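Local coordinates for protein serine--tRNA ligase (PDB 2DQ0) that charges tRNA(Ser) with serine, using ATP, and probably also loads serine onto tRNA(Sec), as a first step toward selenocysteinyl-tRNA(Sec), at residues K26-L36 against D100-N108. Sequence-based numbering, arbitrary orientation.
Sequences KVKWVDEILKL and DYYLWRLPN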
loop_
_atom_site.group_PDB
_atom_site.type_symbol
_atom_site.label_atom_id
_atom_site.label_comp_id
_atom_site.label_asym_id
_atom_site.label_seq_id
_atom_site.Cartn_x
_atom_site.Cartn_y
_atom_site.Cartn_z
ATOM N N LYS A 26 -25.087 -23.510 -8.724
ATOM C CA LYS A 26 -24.300 -24.290 -7.775
ATOM C C LYS A 26 -25.117 -25.247 -6.921
ATOM O O LYS A 26 -24.572 -25.940 -6.066
ATOM C CB LYS A 26 -23.486 -23.368 -6.864
ATOM C CG LYS A 26 -22.228 -22.849 -7.517
ATOM C CD LYS A 26 -21.497 -21.866 -6.626
ATOM C CE LYS A 26 -20.196 -21.446 -7.275
ATOM N NZ LYS A 26 -19.456 -20.474 -6.453
ATOM N N VAL A 27 -26.421 -25.292 -7.134
ATOM C CA VAL A 27 -27.234 -26.216 -6.360
ATOM C C VAL A 27 -26.828 -27.646 -6.762
ATOM O O VAL A 27 -26.684 -28.525 -5.913
ATOM C CB VAL A 27 -28.753 -25.991 -6.616
ATOM C CG1 VAL A 27 -29.126 -26.419 -8.026
ATOM C CG2 VAL A 27 -29.562 -26.751 -5.601
ATOM N N LYS A 28 -26.603 -27.855 -8.057
ATOM C CA LYS A 28 -26.217 -29.162 -8.579
ATOM C C LYS A 28 -24.936 -29.715 -7.963
ATOM O O LYS A 28 -24.558 -30.856 -8.215
ATOM C CB LYS A 28 -26.039 -29.097 -10.098
ATOM C CG LYS A 28 -24.930 -28.170 -10.566
ATOM C CD LYS A 28 -24.611 -28.406 -12.030
ATOM C CE LYS A 28 -23.828 -27.255 -12.633
ATOM N NZ LYS A 28 -24.651 -26.013 -12.688
ATOM N N TRP A 29 -24.271 -28.901 -7.156
ATOM C CA TRP A 29 -23.022 -29.303 -6.517
ATOM C C TRP A 29 -23.230 -30.146 -5.266
ATOM O O TRP A 29 -22.401 -30.985 -4.931
ATOM C CB TRP A 29 -22.218 -28.064 -6.133
ATOM C CG TRP A 29 -21.418 -27.452 -7.220
ATOM C CD1 TRP A 29 -21.334 -27.856 -8.521
ATOM C CD2 TRP A 29 -20.517 -26.355 -7.082
ATOM N NE1 TRP A 29 -20.428 -27.082 -9.202
ATOM C CE2 TRP A 29 -19.912 -26.150 -8.341
ATOM C CE3 TRP A 29 -20.157 -25.525 -6.010
ATOM C CZ2 TRP A 29 -18.967 -25.150 -8.560
ATOM C CZ3 TRP A 29 -19.213 -24.529 -6.226
ATOM C CH2 TRP A 29 -18.629 -24.352 -7.492
ATOM N N VAL A 30 -24.328 -29.899 -4.561
ATOM C CA VAL A 30 -24.611 -30.638 -3.343
ATOM C C VAL A 30 -24.631 -32.138 -3.608
ATOM O O VAL A 30 -24.082 -32.922 -2.831
ATOM C CB VAL A 30 -25.946 -30.224 -2.760
ATOM C CG1 VAL A 30 -26.167 -30.910 -1.405
ATOM C CG2 VAL A 30 -25.981 -28.723 -2.631
ATOM N N ASP A 31 -25.253 -32.532 -4.714
ATOM C CA ASP A 31 -25.339 -33.936 -5.061
ATOM C C ASP A 31 -23.992 -34.426 -5.538
ATOM O O ASP A 31 -23.602 -35.571 -5.264
ATOM C CB ASP A 31 -26.387 -34.174 -6.156
ATOM C CG ASP A 31 -27.801 -33.865 -5.694
ATOM O OD1 ASP A 31 -28.199 -34.331 -4.607
ATOM O OD2 ASP A 31 -28.516 -33.157 -6.428
ATOM N N GLU A 32 -23.276 -33.560 -6.248
ATOM C CA GLU A 32 -21.972 -33.941 -6.751
ATOM C C GLU A 32 -21.013 -34.268 -5.602
ATOM O O GLU A 32 -20.339 -35.298 -5.627
ATOM C CB GLU A 32 -21.404 -32.839 -7.640
ATOM C CG GLU A 32 -20.054 -33.182 -8.299
ATOM C CD GLU A 32 -20.047 -34.506 -9.085
ATOM O OE1 GLU A 32 -21.126 -35.011 -9.444
ATOM O OE2 GLU A 32 -18.947 -35.035 -9.360
ATOM N N ILE A 33 -20.967 -33.417 -4.585
ATOM C CA ILE A 33 -20.064 -33.666 -3.472
ATOM C C ILE A 33 -20.524 -34.912 -2.719
ATOM O O ILE A 33 -19.711 -35.661 -2.159
ATOM C CB ILE A 33 -19.978 -32.442 -2.507
ATOM C CG1 ILE A 33 -21.168 -32.427 -1.564
ATOM C CG2 ILE A 33 -19.961 -31.123 -3.312
ATOM C CD1 ILE A 33 -21.300 -31.127 -0.792
ATOM N N LEU A 34 -21.832 -35.145 -2.726
ATOM C CA LEU A 34 -22.378 -36.313 -2.047
ATOM C C LEU A 34 -21.962 -37.629 -2.699
ATOM O O LEU A 34 -21.518 -38.551 -2.006
ATOM C CB LEU A 34 -23.901 -36.230 -1.977
ATOM C CG LEU A 34 -24.417 -35.301 -0.879
ATOM C CD1 LEU A 34 -25.938 -35.324 -0.870
ATOM C CD2 LEU A 34 -23.869 -35.732 0.465
ATOM N N LYS A 35 -22.101 -37.716 -4.022
ATOM C CA LYS A 35 -21.727 -38.936 -4.719
ATOM C C LYS A 35 -20.216 -39.126 -4.654
ATOM O O LYS A 35 -19.712 -40.254 -4.714
ATOM C CB LYS A 35 -22.228 -38.924 -6.182
ATOM C CG LYS A 35 -21.205 -38.564 -7.243
ATOM C CD LYS A 35 -21.092 -39.644 -8.319
ATOM C CE LYS A 35 -22.397 -39.804 -9.083
ATOM N NZ LYS A 35 -22.369 -40.935 -10.058
ATOM N N LEU A 36 -19.490 -38.022 -4.519
ATOM C CA LEU A 36 -18.042 -38.103 -4.440
ATOM C C LEU A 36 -17.675 -38.591 -3.052
ATOM O O LEU A 36 -16.818 -39.454 -2.898
ATOM C CB LEU A 36 -17.396 -36.735 -4.688
ATOM C CG LEU A 36 -17.247 -36.187 -6.105
ATOM C CD1 LEU A 36 -16.450 -34.886 -6.026
ATOM C CD2 LEU A 36 -16.534 -37.191 -7.004
ATOM N N ASP A 100 -13.172 -30.941 -1.983
ATOM C CA ASP A 100 -12.775 -29.667 -1.400
ATOM C C ASP A 100 -12.915 -28.515 -2.384
ATOM O O ASP A 100 -13.283 -27.407 -1.993
ATOM C CB ASP A 100 -11.343 -29.726 -0.875
ATOM C CG ASP A 100 -11.221 -30.553 0.384
ATOM O OD1 ASP A 100 -12.162 -30.521 1.211
ATOM O OD2 ASP A 100 -10.179 -31.223 0.558
ATOM N N TYR A 101 -12.620 -28.771 -3.654
ATOM C CA TYR A 101 -12.753 -27.748 -4.690
ATOM C C TYR A 101 -14.129 -27.094 -4.602
ATOM O O TYR A 101 -14.253 -25.877 -4.670
ATOM C CB TYR A 101 -12.585 -28.367 -6.063
ATOM C CG TYR A 101 -12.821 -27.399 -7.187
ATOM C CD1 TYR A 101 -11.770 -26.672 -7.727
ATOM C CD2 TYR A 101 -14.100 -27.242 -7.739
ATOM C CE1 TYR A 101 -11.971 -25.807 -8.803
ATOM C CE2 TYR A 101 -14.323 -26.387 -8.807
ATOM C CZ TYR A 101 -13.248 -25.668 -9.338
ATOM O OH TYR A 101 -13.445 -24.809 -10.398
ATOM N N TYR A 102 -15.163 -27.916 -4.458
ATOM C CA TYR A 102 -16.519 -27.411 -4.325
ATOM C C TYR A 102 -16.722 -26.796 -2.944
ATOM O O TYR A 102 -17.303 -25.712 -2.803
ATOM C CB TYR A 102 -17.533 -28.536 -4.518
ATOM C CG TYR A 102 -17.545 -29.120 -5.910
ATOM C CD1 TYR A 102 -17.198 -30.455 -6.131
ATOM C CD2 TYR A 102 -17.903 -28.338 -7.007
ATOM C CE1 TYR A 102 -17.204 -30.991 -7.406
ATOM C CE2 TYR A 102 -17.917 -28.862 -8.284
ATOM C CZ TYR A 102 -17.564 -30.187 -8.482
ATOM O OH TYR A 102 -17.555 -30.705 -9.755
ATOM N N LEU A 103 -16.245 -27.484 -1.914
ATOM C CA LEU A 103 -16.431 -26.968 -0.569
ATOM C C LEU A 103 -15.913 -25.552 -0.395
ATOM O O LEU A 103 -16.528 -24.762 0.301
ATOM C CB LEU A 103 -15.771 -27.892 0.461
ATOM C CG LEU A 103 -16.463 -29.234 0.738
ATOM C CD1 LEU A 103 -15.684 -29.995 1.803
ATOM C CD2 LEU A 103 -17.903 -28.992 1.183
ATOM N N TRP A 104 -14.782 -25.234 -1.025
ATOM C CA TRP A 104 -14.174 -23.908 -0.910
ATOM C C TRP A 104 -14.895 -22.903 -1.760
ATOM O O TRP A 104 -14.731 -21.698 -1.598
ATOM C CB TRP A 104 -12.714 -23.924 -1.366
ATOM C CG TRP A 104 -11.766 -24.457 -0.357
ATOM C CD1 TRP A 104 -11.653 -25.754 0.064
ATOM C CD2 TRP A 104 -10.797 -23.706 0.381
ATOM N NE1 TRP A 104 -10.674 -25.853 1.018
ATOM C CE2 TRP A 104 -10.128 -24.613 1.232
ATOM C CE3 TRP A 104 -10.427 -22.352 0.406
ATOM C CZ2 TRP A 104 -9.103 -24.209 2.102
ATOM C CZ3 TRP A 104 -9.414 -21.951 1.267
ATOM C CH2 TRP A 104 -8.762 -22.879 2.104
ATOM N N ARG A 105 -15.690 -23.415 -2.684
ATOM C CA ARG A 105 -16.393 -22.549 -3.586
ATOM C C ARG A 105 -17.883 -22.447 -3.302
ATOM O O ARG A 105 -18.669 -22.104 -4.181
ATOM C CB ARG A 105 -16.083 -22.989 -5.025
ATOM C CG ARG A 105 -14.933 -22.172 -5.649
ATOM C CD ARG A 105 -14.127 -22.917 -6.708
ATOM N NE ARG A 105 -13.215 -23.823 -6.039
ATOM C CZ ARG A 105 -11.909 -23.856 -6.248
ATOM N NH1 ARG A 105 -11.367 -23.028 -7.120
ATOM N NH2 ARG A 105 -11.154 -24.713 -5.570
ATOM N N LEU A 106 -18.263 -22.736 -2.060
ATOM C CA LEU A 106 -19.655 -22.634 -1.643
ATOM C C LEU A 106 -19.768 -21.552 -0.567
ATOM O O LEU A 106 -18.950 -21.470 0.335
ATOM C CB LEU A 106 -20.166 -23.991 -1.138
ATOM C CG LEU A 106 -20.429 -25.040 -2.235
ATOM C CD1 LEU A 106 -20.747 -26.390 -1.602
ATOM C CD2 LEU A 106 -21.586 -24.584 -3.127
ATOM N N PRO A 107 -20.778 -20.689 -0.669
ATOM C CA PRO A 107 -20.929 -19.630 0.325
ATOM C C PRO A 107 -21.422 -20.108 1.665
ATOM O O PRO A 107 -22.070 -21.142 1.763
ATOM C CB PRO A 107 -21.924 -18.673 -0.335
ATOM C CG PRO A 107 -22.820 -19.593 -1.049
ATOM C CD PRO A 107 -21.835 -20.598 -1.689
ATOM N N ASN A 108 -21.129 -19.318 2.695
ATOM C CA ASN A 108 -21.549 -19.639 4.042
ATOM C C ASN A 108 -23.067 -19.731 4.074
ATOM O O ASN A 108 -23.754 -19.037 3.327
ATOM C CB ASN A 108 -21.082 -18.567 5.027
ATOM C CG ASN A 108 -20.964 -19.103 6.449
ATOM O OD1 ASN A 108 -20.510 -18.409 7.360
ATOM N ND2 ASN A 108 -21.372 -20.357 6.639
#
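Y102 presents its ring edge to one face of the W29 indole in a T-shaped stack: the phenol and five-membered ring centroids lie 4.2 Å apart with their planes at 60°, and Y102 CD2 stands over the middle of the indole. The opposite indole face takes K26 from its own segment, whose CG sits toward the rim, so the tryptophan is layered between an aromatic edge and an aliphatic chain. With CG beside its backbone N (chi1 -82°), W29 reaches across to the other segment, and its benzo edge ends near the turn after helix 72-103, where CE3 meets L106 CD2 and W29 CZ3 lies 3.7 Å from R105 CB. K26, extended beyond CG, continues past the indole until NZ donates to R105 O at 2.9 Å, with a C=O...N angle of 153° and the donor slightly out of the carbonyl plane. The same ammonium also bonds Y350 OH, in the sequence range of the class II catalytic core. The geometry is that of the base of the long antiparallel coiled-coil arm of seryl-tRNA synthetases, the N-terminal extension involved in tRNA binding: helix 28-65 leaves here and helix 72-103 returns. Y102 acts as a knob in the hole formed by W29, E32, I33 and L36. I33 CG2 packs on Y102 CB at 3.7 Å, E32 CG lies 3.7 Å from Y102 CE1, oblique to the ring, and L36 CD1 meets Y102 CE1 at the ring edge, 4.2 Å away. Beyond Y102 in sequence, R105 folds back on its own segment: its chain bends at chi3, R105 NE donates to Y101 O at 2.7 Å, and the guanidinium lies against the Y101 ring. Facing away from this contact, V30 packs against P11 and K15.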